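Local coordinates for protein telomerase reverse transcriptase (PDB 6ZDQ) that probably extends chromosome ends as the reverse transcriptase of telomerase, adding short telomeric repeats by copying a template within the RNA component of the enzyme, at residues A[16-21]-A[162-167]; A[58-63]-A[81-86]; A[297-302]-A[473-478]; A[434-439]-A[448-453]. All coordinates share one frame; numbering follows the deposited sequence.

Contact 1: A[16-21]-A[162-167]; sequences QDILSF and LWWLFE
Two flat rings laid face to face, Phe21 of helix 11-21 on Trp163 of helix 148-177, carry most of this helix-helix contact. The phenyl ring lies over the five-membered ring of the indole, with centroids 3.7 Å apart and planes only 9° from parallel. Both side chains have CG anti to the backbone N, and they reach toward each other tip to tip, so each CB comes to lie over the other's ring. Phe21 CB sits 4.1 Å from the centroid of the Trp163 six-membered ring, and Trp163 CB is 3.9 Å from the centroid of the Phe21 ring, two reciprocal CH-pi contacts that extend the stack. Glu167 CB, one turn further along the same helix, packs on the opposite face of the indole, which is thus sandwiched. Ile18 adds an apolar wedge one turn before Phe21: its CG2 approaches the edge of the Trp163 ring and meets Trp164 CB at 3.5 Å. The two segments run steeply across each other, at 117° between their N-to-C directions, with axes 10.0 Å apart at the closest approach. Trp164 stacks on His168 within its own helix, and Ile18 also reaches Phe157. Helix 11-21 thus lies across helix 148-177 of the RNA-binding domain, with helix 124-127 beside the stack through Met124, which touches both rings.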
loop_
_atom_site.group_PDB
_atom_site.type_symbol
_atom_site.label_atom_id
_atom_site.label_comp_id
_atom_site.label_asym_id
_atom_site.label_seq_id
_atom_site.Cartn_x
_atom_site.Cartn_y
_atom_site.Cartn_z
ATOM N N GLN A 16 33.856 7.179 3.755
ATOM C CA GLN A 16 33.743 5.728 3.705
ATOM C C GLN A 16 32.353 5.273 3.276
ATOM O O GLN A 16 32.212 4.163 2.751
ATOM C CB GLN A 16 34.106 5.125 5.064
ATOM C CG GLN A 16 34.176 3.605 5.073
ATOM C CD GLN A 16 35.049 3.055 3.960
ATOM O OE1 GLN A 16 36.177 3.507 3.757
ATOM N NE2 GLN A 16 34.527 2.080 3.225
ATOM N N ASP A 17 31.328 6.105 3.472
ATOM C CA ASP A 17 29.984 5.733 3.042
ATOM C C ASP A 17 29.870 5.709 1.523
ATOM O O ASP A 17 29.177 4.854 0.960
ATOM C CB ASP A 17 28.955 6.689 3.643
ATOM C CG ASP A 17 28.759 6.472 5.129
ATOM O OD1 ASP A 17 29.365 5.528 5.676
ATOM O OD2 ASP A 17 27.997 7.245 5.749
ATOM N N ILE A 18 30.533 6.641 0.842
ATOM C CA ILE A 18 30.467 6.680 -0.615
ATOM C C ILE A 18 31.494 5.751 -1.258
ATOM O O ILE A 18 31.250 5.225 -2.348
ATOM C CB ILE A 18 30.627 8.123 -1.124
ATOM C CG1 ILE A 18 31.826 8.804 -0.466
ATOM C CG2 ILE A 18 29.367 8.919 -0.854
ATOM C CD1 ILE A 18 31.884 10.297 -0.704
ATOM N N LEU A 19 32.641 5.536 -0.608
ATOM C CA LEU A 19 33.607 4.573 -1.126
ATOM C C LEU A 19 33.021 3.168 -1.150
ATOM O O LEU A 19 33.204 2.426 -2.123
ATOM C CB LEU A 19 34.887 4.610 -0.291
ATOM C CG LEU A 19 35.737 5.876 -0.392
ATOM C CD1 LEU A 19 36.919 5.810 0.563
ATOM C CD2 LEU A 19 36.208 6.090 -1.819
ATOM N N SER A 20 32.315 2.783 -0.084
ATOM C CA SER A 20 31.654 1.482 -0.064
ATOM C C SER A 20 30.554 1.404 -1.116
ATOM O O SER A 20 30.386 0.368 -1.771
ATOM C CB SER A 20 31.088 1.201 1.328
ATOM O OG SER A 20 30.103 2.158 1.678
ATOM N N PHE A 21 29.786 2.484 -1.280
ATOM C CA PHE A 21 28.699 2.494 -2.254
ATOM C C PHE A 21 29.224 2.291 -3.671
ATOM O O PHE A 21 28.791 1.379 -4.384
ATOM C CB PHE A 21 27.921 3.807 -2.146
ATOM C CG PHE A 21 26.825 3.949 -3.162
ATOM C CD1 PHE A 21 25.556 3.464 -2.902
ATOM C CD2 PHE A 21 27.063 4.572 -4.376
ATOM C CE1 PHE A 21 24.545 3.592 -3.834
ATOM C CE2 PHE A 21 26.058 4.705 -5.314
ATOM C CZ PHE A 21 24.796 4.215 -5.043
ATOM N N LEU A 162 26.809 11.897 -5.658
ATOM C CA LEU A 162 25.411 12.227 -5.920
ATOM C C LEU A 162 24.464 11.347 -5.115
ATOM O O LEU A 162 23.389 11.802 -4.709
ATOM C CB LEU A 162 25.108 12.104 -7.412
ATOM C CG LEU A 162 25.800 13.119 -8.324
ATOM C CD1 LEU A 162 25.417 12.888 -9.775
ATOM C CD2 LEU A 162 25.464 14.538 -7.897
ATOM N N TRP A 163 24.839 10.089 -4.878
ATOM C CA TRP A 163 24.013 9.225 -4.041
ATOM C C TRP A 163 23.952 9.743 -2.610
ATOM O O TRP A 163 22.879 9.766 -1.996
ATOM C CB TRP A 163 24.544 7.792 -4.072
ATOM C CG TRP A 163 23.960 6.916 -3.002
ATOM C CD1 TRP A 163 22.731 6.320 -3.006
ATOM C CD2 TRP A 163 24.585 6.537 -1.770
ATOM N NE1 TRP A 163 22.552 5.595 -1.853
ATOM C CE2 TRP A 163 23.676 5.711 -1.076
ATOM C CE3 TRP A 163 25.823 6.816 -1.184
ATOM C CZ2 TRP A 163 23.968 5.162 0.171
ATOM C CZ3 TRP A 163 26.111 6.272 0.054
ATOM C CH2 TRP A 163 25.189 5.453 0.717
ATOM N N TRP A 164 25.093 10.173 -2.067
ATOM C CA TRP A 164 25.115 10.692 -0.702
ATOM C C TRP A 164 24.274 11.955 -0.575
ATOM O O TRP A 164 23.625 12.176 0.454
ATOM C CB TRP A 164 26.553 10.958 -0.262
ATOM C CG TRP A 164 26.668 11.427 1.152
ATOM C CD1 TRP A 164 26.762 10.649 2.269
ATOM C CD2 TRP A 164 26.702 12.784 1.602
ATOM N NE1 TRP A 164 26.853 11.440 3.388
ATOM C CE2 TRP A 164 26.818 12.755 3.006
ATOM C CE3 TRP A 164 26.647 14.022 0.955
ATOM C CZ2 TRP A 164 26.880 13.916 3.774
ATOM C CZ3 TRP A 164 26.708 15.173 1.719
ATOM C CH2 TRP A 164 26.823 15.112 3.113
ATOM N N LEU A 165 24.280 12.801 -1.609
ATOM C CA LEU A 165 23.490 14.030 -1.568
ATOM C C LEU A 165 22.003 13.733 -1.425
ATOM O O LEU A 165 21.301 14.401 -0.657
ATOM C CB LEU A 165 23.747 14.866 -2.823
ATOM C CG LEU A 165 24.751 16.013 -2.698
ATOM C CD1 LEU A 165 26.074 15.513 -2.150
ATOM C CD2 LEU A 165 24.947 16.692 -4.047
ATOM N N PHE A 166 21.506 12.736 -2.156
ATOM C CA PHE A 166 20.084 12.414 -2.142
ATOM C C PHE A 166 19.713 11.427 -1.042
ATOM O O PHE A 166 18.662 11.576 -0.407
ATOM C CB PHE A 166 19.657 11.851 -3.500
ATOM C CG PHE A 166 19.490 12.897 -4.567
ATOM C CD1 PHE A 166 20.594 13.473 -5.174
ATOM C CD2 PHE A 166 18.226 13.296 -4.970
ATOM C CE1 PHE A 166 20.440 14.431 -6.157
ATOM C CE2 PHE A 166 18.066 14.253 -5.955
ATOM C CZ PHE A 166 19.175 14.822 -6.548
ATOM N N GLU A 167 20.545 10.414 -0.804
ATOM C CA GLU A 167 20.174 9.383 0.158
ATOM C C GLU A 167 20.439 9.820 1.593
ATOM O O GLU A 167 19.623 9.557 2.483
ATOM C CB GLU A 167 20.920 8.083 -0.147
ATOM C CG GLU A 167 20.361 6.868 0.573
ATOM C CD GLU A 167 18.963 6.507 0.106
ATOM O OE1 GLU A 167 18.616 6.836 -1.049
ATOM O OE2 GLU A 167 18.210 5.897 0.897
#

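Contact 2: A[58-63]-A[81-86]; sequences KFIGTS and IQFVLL
Phe59 presents its ring to one turn of helix 77-91 and is touched there by three residues. Phe83 CA stands over the ring face, 4.2 Å from the centroid of the Phe59 ring, in a CH-pi contact, while Gln82 CB comes to the ring edge, 3.6 Å from Phe59 CZ. Leu86 meets the ring tip to tip, its CD2 against Phe59 CD2 at 3.6 Å. The two phenylalanine side chains, both with CG anti to the backbone N, slide past each other in opposite directions; Phe59 CB thereby lies in the plane of the Phe83 ring, at its edge, 3.6 Å from Phe83 CD1. This is apolar packing at the surface, bringing the last part of helix 52-59 and the chain just after it onto helix 77-91 of the RNA-binding domain. Ile60 crosses Phe83 at about a right angle, its CG1 3.9 Å from Phe83 CD1. Just beyond, Gly61 takes a positive phi (99°) and turns the chain out of the helix. Further out, Phe83 meets Phe177 edge-to-face, and Val84 packs on Leu114, Leu170 and Ile173.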
loop_
_atom_site.group_PDB
_atom_site.type_symbol
_atom_site.label_atom_id
_atom_site.label_comp_id
_atom_site.label_asym_id
_atom_site.label_seq_id
_atom_site.Cartn_x
_atom_site.Cartn_y
_atom_site.Cartn_z
ATOM N N LYS A 58 11.280 31.933 9.566
ATOM C CA LYS A 58 11.239 32.929 8.502
ATOM C C LYS A 58 10.538 32.387 7.262
ATOM O O LYS A 58 9.602 33.006 6.742
ATOM C CB LYS A 58 12.658 33.383 8.155
ATOM C CG LYS A 58 13.124 34.626 8.894
ATOM C CD LYS A 58 14.578 34.943 8.570
ATOM C CE LYS A 58 14.814 35.036 7.068
ATOM N NZ LYS A 58 14.082 36.178 6.450
ATOM N N PHE A 59 10.972 31.223 6.778
ATOM C CA PHE A 59 10.458 30.695 5.518
ATOM C C PHE A 59 9.096 30.030 5.700
ATOM O O PHE A 59 8.120 30.397 5.038
ATOM C CB PHE A 59 11.463 29.712 4.912
ATOM C CG PHE A 59 11.229 29.427 3.455
ATOM C CD1 PHE A 59 10.328 28.454 3.058
ATOM C CD2 PHE A 59 11.913 30.133 2.479
ATOM C CE1 PHE A 59 10.111 28.194 1.720
ATOM C CE2 PHE A 59 11.704 29.875 1.139
ATOM C CZ PHE A 59 10.801 28.905 0.759
ATOM N N ILE A 60 9.014 29.040 6.588
ATOM C CA ILE A 60 7.771 28.293 6.747
ATOM C C ILE A 60 6.805 29.035 7.662
ATOM O O ILE A 60 5.650 29.283 7.301
ATOM C CB ILE A 60 8.064 26.874 7.270
ATOM C CG1 ILE A 60 9.040 26.150 6.338
ATOM C CG2 ILE A 60 6.771 26.084 7.415
ATOM C CD1 ILE A 60 8.494 25.887 4.954
ATOM N N GLY A 61 7.263 29.405 8.854
ATOM C CA GLY A 61 6.407 30.076 9.811
ATOM C C GLY A 61 5.856 29.135 10.861
ATOM O O GLY A 61 5.465 28.007 10.548
ATOM N N THR A 62 5.818 29.587 12.110
ATOM C CA THR A 62 5.332 28.783 13.223
ATOM C C THR A 62 3.862 29.097 13.471
ATOM O O THR A 62 3.468 30.267 13.493
ATOM C CB THR A 62 6.155 29.045 14.486
ATOM O OG1 THR A 62 7.506 28.616 14.272
ATOM C CG2 THR A 62 5.575 28.295 15.678
ATOM N N SER A 63 3.059 28.051 13.650
ATOM C CA SER A 63 1.633 28.191 13.896
ATOM C C SER A 63 1.239 27.339 15.093
ATOM O O SER A 63 1.949 26.409 15.485
ATOM C CB SER A 63 0.804 27.787 12.667
ATOM O OG SER A 63 1.182 28.543 11.529
ATOM N N ILE A 81 9.457 21.620 -0.712
ATOM C CA ILE A 81 10.501 21.558 -1.732
ATOM C C ILE A 81 11.297 22.856 -1.765
ATOM O O ILE A 81 12.526 22.844 -1.901
ATOM C CB ILE A 81 9.883 21.229 -3.104
ATOM C CG1 ILE A 81 9.335 19.801 -3.105
ATOM C CG2 ILE A 81 10.903 21.421 -4.218
ATOM C CD1 ILE A 81 8.659 19.404 -4.398
ATOM N N GLN A 82 10.615 23.996 -1.642
ATOM C CA GLN A 82 11.311 25.277 -1.713
ATOM C C GLN A 82 12.212 25.495 -0.502
ATOM O O GLN A 82 13.292 26.085 -0.627
ATOM C CB GLN A 82 10.303 26.417 -1.844
ATOM C CG GLN A 82 9.430 26.324 -3.083
ATOM C CD GLN A 82 10.240 26.209 -4.359
ATOM O OE1 GLN A 82 11.269 26.865 -4.517
ATOM N NE2 GLN A 82 9.782 25.365 -5.277
ATOM N N PHE A 83 11.788 25.033 0.678
ATOM C CA PHE A 83 12.587 25.250 1.882
ATOM C C PHE A 83 13.896 24.472 1.836
ATOM O O PHE A 83 14.950 25.004 2.204
ATOM C CB PHE A 83 11.791 24.865 3.128
ATOM C CG PHE A 83 12.552 25.058 4.411
ATOM C CD1 PHE A 83 12.689 26.319 4.966
ATOM C CD2 PHE A 83 13.132 23.979 5.060
ATOM C CE1 PHE A 83 13.387 26.503 6.144
ATOM C CE2 PHE A 83 13.832 24.155 6.241
ATOM C CZ PHE A 83 13.959 25.420 6.783
ATOM N N VAL A 84 13.852 23.211 1.402
ATOM C CA VAL A 84 15.076 22.420 1.333
ATOM C C VAL A 84 15.994 22.950 0.238
ATOM O O VAL A 84 17.222 22.949 0.385
ATOM C CB VAL A 84 14.746 20.928 1.142
ATOM C CG1 VAL A 84 13.853 20.725 -0.062
ATOM C CG2 VAL A 84 16.021 20.121 1.008
ATOM N N LEU A 85 15.417 23.425 -0.871
ATOM C CA LEU A 85 16.225 24.080 -1.894
ATOM C C LEU A 85 16.915 25.318 -1.341
ATOM O O LEU A 85 18.005 25.680 -1.799
ATOM C CB LEU A 85 15.359 24.446 -3.100
ATOM C CG LEU A 85 14.946 23.309 -4.035
ATOM C CD1 LEU A 85 14.022 23.828 -5.123
ATOM C CD2 LEU A 85 16.171 22.646 -4.643
ATOM N N LEU A 86 16.303 25.974 -0.353
ATOM C CA LEU A 86 16.972 27.071 0.335
ATOM C C LEU A 86 18.079 26.554 1.246
ATOM O O LEU A 86 19.147 27.171 1.346
ATOM C CB LEU A 86 15.956 27.888 1.131
ATOM C CG LEU A 86 16.496 29.073 1.935
ATOM C CD1 LEU A 86 17.001 30.172 1.013
ATOM C CD2 LEU A 86 15.436 29.607 2.883
#

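Contact 3: A[297-302]-A[473-478]; sequences YESYRA and MVHDCF
His475 projects from helix 460-477 with CG anti to the backbone N, which carries its imidazole out to the loop that follows helix 263-296. There Ser299, its OG held in the crowded position between backbone N and carbonyl carbon (chi1 62°), hydrogen-bonds to His475 ND1; either atom could be the donor. Ser299 OG and His475 ND1 are modelled 2.4 Å apart, very short, but at this resolution nothing rests on it. Tyr297, Tyr300 and His475 form an aromatic cluster that joins the loop between helices 263-296 and 307-325 to helix 460-477 of the reverse transcriptase domain. Tyr297 has CG anti to its carbonyl carbon (chi1 -59°), so that one ring face receives the imidazole, with His475 CE1 3.9 Å from Tyr297 CD1 and the planes inclined at 42°. Tyr300, whose CB starts off to one side, swings its ring back until Tyr300 CE1 lies 3.8 Å from His475 CB. The same ring also packs on Leu290 and Leu293 of helix 263-296, while Trp482 touches both Ser299 and Val474.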
loop_
_atom_site.group_PDB
_atom_site.type_symbol
_atom_site.label_atom_id
_atom_site.label_comp_id
_atom_site.label_asym_id
_atom_site.label_seq_id
_atom_site.Cartn_x
_atom_site.Cartn_y
_atom_site.Cartn_z
ATOM N N TYR A 297 -20.877 -23.589 5.228
ATOM C CA TYR A 297 -22.034 -22.754 5.523
ATOM C C TYR A 297 -22.169 -21.630 4.505
ATOM O O TYR A 297 -21.181 -20.991 4.132
ATOM C CB TYR A 297 -21.932 -22.151 6.925
ATOM C CG TYR A 297 -21.830 -23.166 8.037
ATOM C CD1 TYR A 297 -22.954 -23.840 8.493
ATOM C CD2 TYR A 297 -20.610 -23.442 8.639
ATOM C CE1 TYR A 297 -22.866 -24.767 9.513
ATOM C CE2 TYR A 297 -20.511 -24.366 9.659
ATOM C CZ TYR A 297 -21.643 -25.026 10.092
ATOM O OH TYR A 297 -21.550 -25.947 11.108
ATOM N N GLU A 298 -23.404 -21.397 4.057
ATOM C CA GLU A 298 -23.689 -20.228 3.234
ATOM C C GLU A 298 -23.548 -18.930 4.021
ATOM O O GLU A 298 -23.328 -17.873 3.418
ATOM C CB GLU A 298 -25.096 -20.341 2.639
ATOM C CG GLU A 298 -25.403 -19.326 1.547
ATOM C CD GLU A 298 -26.816 -19.459 1.011
ATOM O OE1 GLU A 298 -27.587 -20.270 1.563
ATOM O OE2 GLU A 298 -27.154 -18.753 0.036
ATOM N N SER A 299 -23.664 -18.985 5.351
ATOM C CA SER A 299 -23.515 -17.778 6.158
ATOM C C SER A 299 -22.072 -17.295 6.172
ATOM O O SER A 299 -21.814 -16.086 6.121
ATOM C CB SER A 299 -24.008 -18.032 7.582
ATOM O OG SER A 299 -23.240 -19.042 8.214
ATOM N N TYR A 300 -21.114 -18.221 6.244
ATOM C CA TYR A 300 -19.711 -17.841 6.145
ATOM C C TYR A 300 -19.342 -17.388 4.741
ATOM O O TYR A 300 -18.364 -16.649 4.577
ATOM C CB TYR A 300 -18.815 -19.006 6.567
ATOM C CG TYR A 300 -18.495 -19.042 8.045
ATOM C CD1 TYR A 300 -19.414 -19.523 8.966
ATOM C CD2 TYR A 300 -17.263 -18.605 8.515
ATOM C CE1 TYR A 300 -19.117 -19.561 10.317
ATOM C CE2 TYR A 300 -16.960 -18.637 9.860
ATOM C CZ TYR A 300 -17.888 -19.118 10.757
ATOM O OH TYR A 300 -17.583 -19.153 12.097
ATOM N N ARG A 301 -20.105 -17.804 3.730
ATOM C CA ARG A 301 -19.848 -17.396 2.356
ATOM C C ARG A 301 -20.306 -15.969 2.074
ATOM O O ARG A 301 -19.953 -15.417 1.027
ATOM C CB ARG A 301 -20.530 -18.378 1.397
ATOM C CG ARG A 301 -19.943 -18.416 -0.007
ATOM C CD ARG A 301 -20.038 -19.810 -0.626
ATOM N NE ARG A 301 -21.399 -20.340 -0.623
ATOM C CZ ARG A 301 -21.834 -21.284 0.207
ATOM N NH1 ARG A 301 -21.012 -21.810 1.105
ATOM N NH2 ARG A 301 -23.090 -21.701 0.139
ATOM N N ALA A 302 -21.073 -15.362 2.984
ATOM C CA ALA A 302 -21.443 -13.959 2.847
ATOM C C ALA A 302 -20.256 -13.028 3.051
ATOM O O ALA A 302 -20.281 -11.894 2.564
ATOM C CB ALA A 302 -22.552 -13.605 3.840
ATOM N N MET A 473 -19.634 -14.015 13.673
ATOM C CA MET A 473 -20.698 -13.163 14.198
ATOM C C MET A 473 -21.892 -13.121 13.256
ATOM O O MET A 473 -23.045 -13.248 13.686
ATOM C CB MET A 473 -20.166 -11.750 14.443
ATOM C CG MET A 473 -21.248 -10.754 14.829
ATOM S SD MET A 473 -20.661 -9.053 14.882
ATOM C CE MET A 473 -20.226 -8.795 13.164
ATOM N N VAL A 474 -21.636 -12.932 11.958
ATOM C CA VAL A 474 -22.721 -12.891 10.983
ATOM C C VAL A 474 -23.441 -14.232 10.923
ATOM O O VAL A 474 -24.644 -14.287 10.636
ATOM C CB VAL A 474 -22.181 -12.466 9.601
ATOM C CG1 VAL A 474 -21.162 -13.466 9.087
ATOM C CG2 VAL A 474 -23.318 -12.303 8.608
ATOM N N HIS A 475 -22.730 -15.325 11.205
ATOM C CA HIS A 475 -23.331 -16.653 11.133
ATOM C C HIS A 475 -24.455 -16.816 12.152
ATOM O O HIS A 475 -25.572 -17.212 11.802
ATOM C CB HIS A 475 -22.255 -17.720 11.340
ATOM C CG HIS A 475 -22.791 -19.117 11.408
ATOM N ND1 HIS A 475 -23.701 -19.612 10.498
ATOM C CD2 HIS A 475 -22.543 -20.126 12.277
ATOM C CE1 HIS A 475 -23.991 -20.864 10.802
ATOM N NE2 HIS A 475 -23.302 -21.200 11.878
ATOM N N ASP A 476 -24.178 -16.516 13.424
ATOM C CA ASP A 476 -25.139 -16.794 14.487
ATOM C C ASP A 476 -26.072 -15.629 14.793
ATOM O O ASP A 476 -27.231 -15.861 15.158
ATOM C CB ASP A 476 -24.406 -17.211 15.768
ATOM C CG ASP A 476 -23.209 -16.336 16.071
ATOM O OD1 ASP A 476 -23.387 -15.109 16.231
ATOM O OD2 ASP A 476 -22.088 -16.879 16.160
ATOM N N CYS A 477 -25.607 -14.385 14.665
ATOM C CA CYS A 477 -26.473 -13.252 14.978
ATOM C C CYS A 477 -27.515 -13.017 13.893
ATOM O O CYS A 477 -28.598 -12.493 14.181
ATOM C CB CYS A 477 -25.639 -11.991 15.199
ATOM S SG CYS A 477 -24.708 -11.982 16.745
ATOM N N PHE A 478 -27.217 -13.399 12.653
ATOM C CA PHE A 478 -28.135 -13.227 11.533
ATOM C C PHE A 478 -28.709 -14.560 11.060
ATOM O O PHE A 478 -29.048 -14.711 9.885
ATOM C CB PHE A 478 -27.440 -12.505 10.380
ATOM C CG PHE A 478 -26.955 -11.128 10.733
ATOM C CD1 PHE A 478 -25.705 -10.941 11.301
ATOM C CD2 PHE A 478 -27.751 -10.018 10.501
ATOM C CE1 PHE A 478 -25.258 -9.676 11.629
ATOM C CE2 PHE A 478 -27.309 -8.750 10.827
ATOM C CZ PHE A 478 -26.061 -8.579 11.392
#

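Contact 4: A[434-439]-A[448-453]; sequences DVVGSV and LYKRKR
Strands 436-440 and 446-451 form an antiparallel beta hairpin in a mixed sheet, both strands lying in the reverse transcriptase region, and this contact spans the hairpin's open end. Gly437 and Tyr449 are a hydrogen-bonded pair: Gly437 N gives to Tyr449 O at 3.1 Å, and Tyr449 N gives back to Gly437 O at 3.0 Å. Both bonds are fairly straight (159° and 164° at the hydrogen), the second running nearly along the C=O axis. On the face bearing Val436, Ser438, Leu448 and Lys450, the packing is largely aliphatic. Val436 CG1, anti to the backbone N, lies 3.8 Å from Leu448 CB, whereas Val436 CG2 rests 3.6 Å from Lys450 CG. Leu448 CD2 meets Ser438 CB at 3.6 Å. Beyond CG the Lys450 chain is extended, which carries Lys450 NZ to 4.5 Å from Asp434 OD2, longer than a salt bridge; Asp434 has its own salt bridge with Arg429. The hairpin lies between strands 229-236 and 215-217, with Tyr449 packing on Leu215 and Lys217 and Val439 on Ile232.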
loop_
_atom_site.group_PDB
_atom_site.type_symbol
_atom_site.label_atom_id
_atom_site.label_comp_id
_atom_site.label_asym_id
_atom_site.label_seq_id
_atom_site.Cartn_x
_atom_site.Cartn_y
_atom_site.Cartn_z
ATOM N N ASP A 434 -0.508 -10.757 24.840
ATOM C CA ASP A 434 0.851 -10.458 25.284
ATOM C C ASP A 434 1.542 -9.371 24.469
ATOM O O ASP A 434 2.618 -8.920 24.875
ATOM C CB ASP A 434 1.699 -11.731 25.257
ATOM C CG ASP A 434 1.210 -12.776 26.237
ATOM O OD1 ASP A 434 0.120 -13.338 26.012
ATOM O OD2 ASP A 434 1.915 -13.031 27.238
ATOM N N VAL A 435 0.975 -8.952 23.335
ATOM C CA VAL A 435 1.630 -7.948 22.501
ATOM C C VAL A 435 1.755 -6.638 23.265
ATOM O O VAL A 435 0.795 -6.166 23.888
ATOM C CB VAL A 435 0.862 -7.762 21.185
ATOM C CG1 VAL A 435 1.511 -6.675 20.344
ATOM C CG2 VAL A 435 0.819 -9.068 20.418
ATOM N N VAL A 436 2.946 -6.041 23.217
ATOM C CA VAL A 436 3.252 -4.800 23.921
ATOM C C VAL A 436 3.840 -3.812 22.923
ATOM O O VAL A 436 4.728 -4.168 22.141
ATOM C CB VAL A 436 4.235 -5.025 25.088
ATOM C CG1 VAL A 436 4.398 -3.750 25.901
ATOM C CG2 VAL A 436 3.785 -6.178 25.974
ATOM N N GLY A 437 3.347 -2.575 22.951
ATOM C CA GLY A 437 3.844 -1.513 22.096
ATOM C C GLY A 437 4.584 -0.468 22.909
ATOM O O GLY A 437 4.221 -0.181 24.051
ATOM N N SER A 438 5.628 0.102 22.315
ATOM C CA SER A 438 6.471 1.080 22.988
ATOM C C SER A 438 6.145 2.491 22.514
ATOM O O SER A 438 5.776 2.711 21.357
ATOM C CB SER A 438 7.952 0.784 22.744
ATOM O OG SER A 438 8.304 1.011 21.390
ATOM N N VAL A 439 6.295 3.450 23.426
ATOM C CA VAL A 439 6.084 4.864 23.134
ATOM C C VAL A 439 7.216 5.650 23.780
ATOM O O VAL A 439 7.351 5.652 25.008
ATOM C CB VAL A 439 4.725 5.375 23.645
ATOM C CG1 VAL A 439 4.623 6.881 23.456
ATOM C CG2 VAL A 439 3.584 4.669 22.932
ATOM N N LEU A 448 5.936 1.394 27.893
ATOM C CA LEU A 448 5.420 0.149 27.344
ATOM C C LEU A 448 3.972 -0.046 27.770
ATOM O O LEU A 448 3.644 0.080 28.954
ATOM C CB LEU A 448 6.276 -1.032 27.802
ATOM C CG LEU A 448 7.765 -0.921 27.465
ATOM C CD1 LEU A 448 8.541 -2.105 28.021
ATOM C CD2 LEU A 448 7.962 -0.808 25.964
ATOM N N TYR A 449 3.109 -0.351 26.801
ATOM C CA TYR A 449 1.681 -0.514 27.041
ATOM C C TYR A 449 1.212 -1.869 26.532
ATOM O O TYR A 449 1.536 -2.259 25.405
ATOM C CB TYR A 449 0.873 0.594 26.355
ATOM C CG TYR A 449 1.066 1.972 26.944
ATOM C CD1 TYR A 449 2.118 2.779 26.538
ATOM C CD2 TYR A 449 0.185 2.469 27.893
ATOM C CE1 TYR A 449 2.294 4.042 27.070
ATOM C CE2 TYR A 449 0.354 3.730 28.433
ATOM C CZ TYR A 449 1.410 4.512 28.017
ATOM O OH TYR A 449 1.583 5.770 28.550
ATOM N N LYS A 450 0.451 -2.578 27.359
ATOM C CA LYS A 450 -0.344 -3.702 26.892
ATOM C C LYS A 450 -1.749 -3.218 26.548
ATOM O O LYS A 450 -2.162 -2.117 26.916
ATOM C CB LYS A 450 -0.392 -4.814 27.940
ATOM C CG LYS A 450 0.799 -5.759 27.902
ATOM C CD LYS A 450 0.557 -6.995 28.753
ATOM C CE LYS A 450 1.728 -7.959 28.660
ATOM N NZ LYS A 450 1.534 -9.159 29.515
ATOM N N ARG A 451 -2.490 -4.054 25.827
ATOM C CA ARG A 451 -3.786 -3.651 25.304
ATOM C C ARG A 451 -4.919 -4.209 26.154
ATOM O O ARG A 451 -4.900 -5.377 26.554
ATOM C CB ARG A 451 -3.956 -4.095 23.852
ATOM C CG ARG A 451 -4.740 -3.088 23.035
ATOM C CD ARG A 451 -4.577 -3.305 21.549
ATOM N NE ARG A 451 -5.122 -2.192 20.773
ATOM C CZ ARG A 451 -6.419 -1.971 20.580
ATOM N NH1 ARG A 451 -7.323 -2.783 21.111
ATOM N NH2 ARG A 451 -6.814 -0.933 19.859
ATOM N N LYS A 452 -5.903 -3.355 26.424
ATOM C CA LYS A 452 -7.096 -3.705 27.179
ATOM C C LYS A 452 -8.247 -4.144 26.280
ATOM O O LYS A 452 -9.304 -4.532 26.791
ATOM C CB LYS A 452 -7.521 -2.505 28.039
ATOM C CG LYS A 452 -8.468 -2.811 29.191
ATOM C CD LYS A 452 -8.753 -1.553 30.002
ATOM C CE LYS A 452 -9.255 -0.426 29.111
ATOM N NZ LYS A 452 -9.502 0.819 29.885
ATOM N N ARG A 453 -8.065 -4.102 24.960
ATOM C CA ARG A 453 -9.105 -4.464 24.001
ATOM C C ARG A 453 -8.455 -5.223 22.848
ATOM O O ARG A 453 -7.332 -5.726 22.962
ATOM C CB ARG A 453 -9.882 -3.232 23.521
ATOM C CG ARG A 453 -10.844 -2.665 24.546
ATOM C CD ARG A 453 -12.024 -1.976 23.875
ATOM N NE ARG A 453 -11.650 -0.737 23.202
ATOM C CZ ARG A 453 -11.800 0.472 23.732
ATOM N NH1 ARG A 453 -12.316 0.605 24.947
ATOM N NH2 ARG A 453 -11.440 1.549 23.048
#

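The four contacts fall into two groups in the chain. Contacts 1 and 2 each place an N-terminal segment against a helix of the RNA-binding domain: helix 77-91 of contact 2 packs on helix 148-177, the helix that carries contact 1, and the nearest atoms of the two contacts are about 8 Å apart. Contact 1 comes closest to the bound RNA, about 9 Å at the nearest atom, against about 19 Å for contact 2. Contact 4 and the helix of contact 3 lie in the reverse transcriptase region, the nearest atoms of contacts 3 and 4 about 34 and 30 Å from the RNA; strand 446-451 precedes helix 460-477, and the contact centres are about 32 Å apart. Contacts 1 and 3, centres about 57 Å apart, lie on opposite sides of the chain's centre.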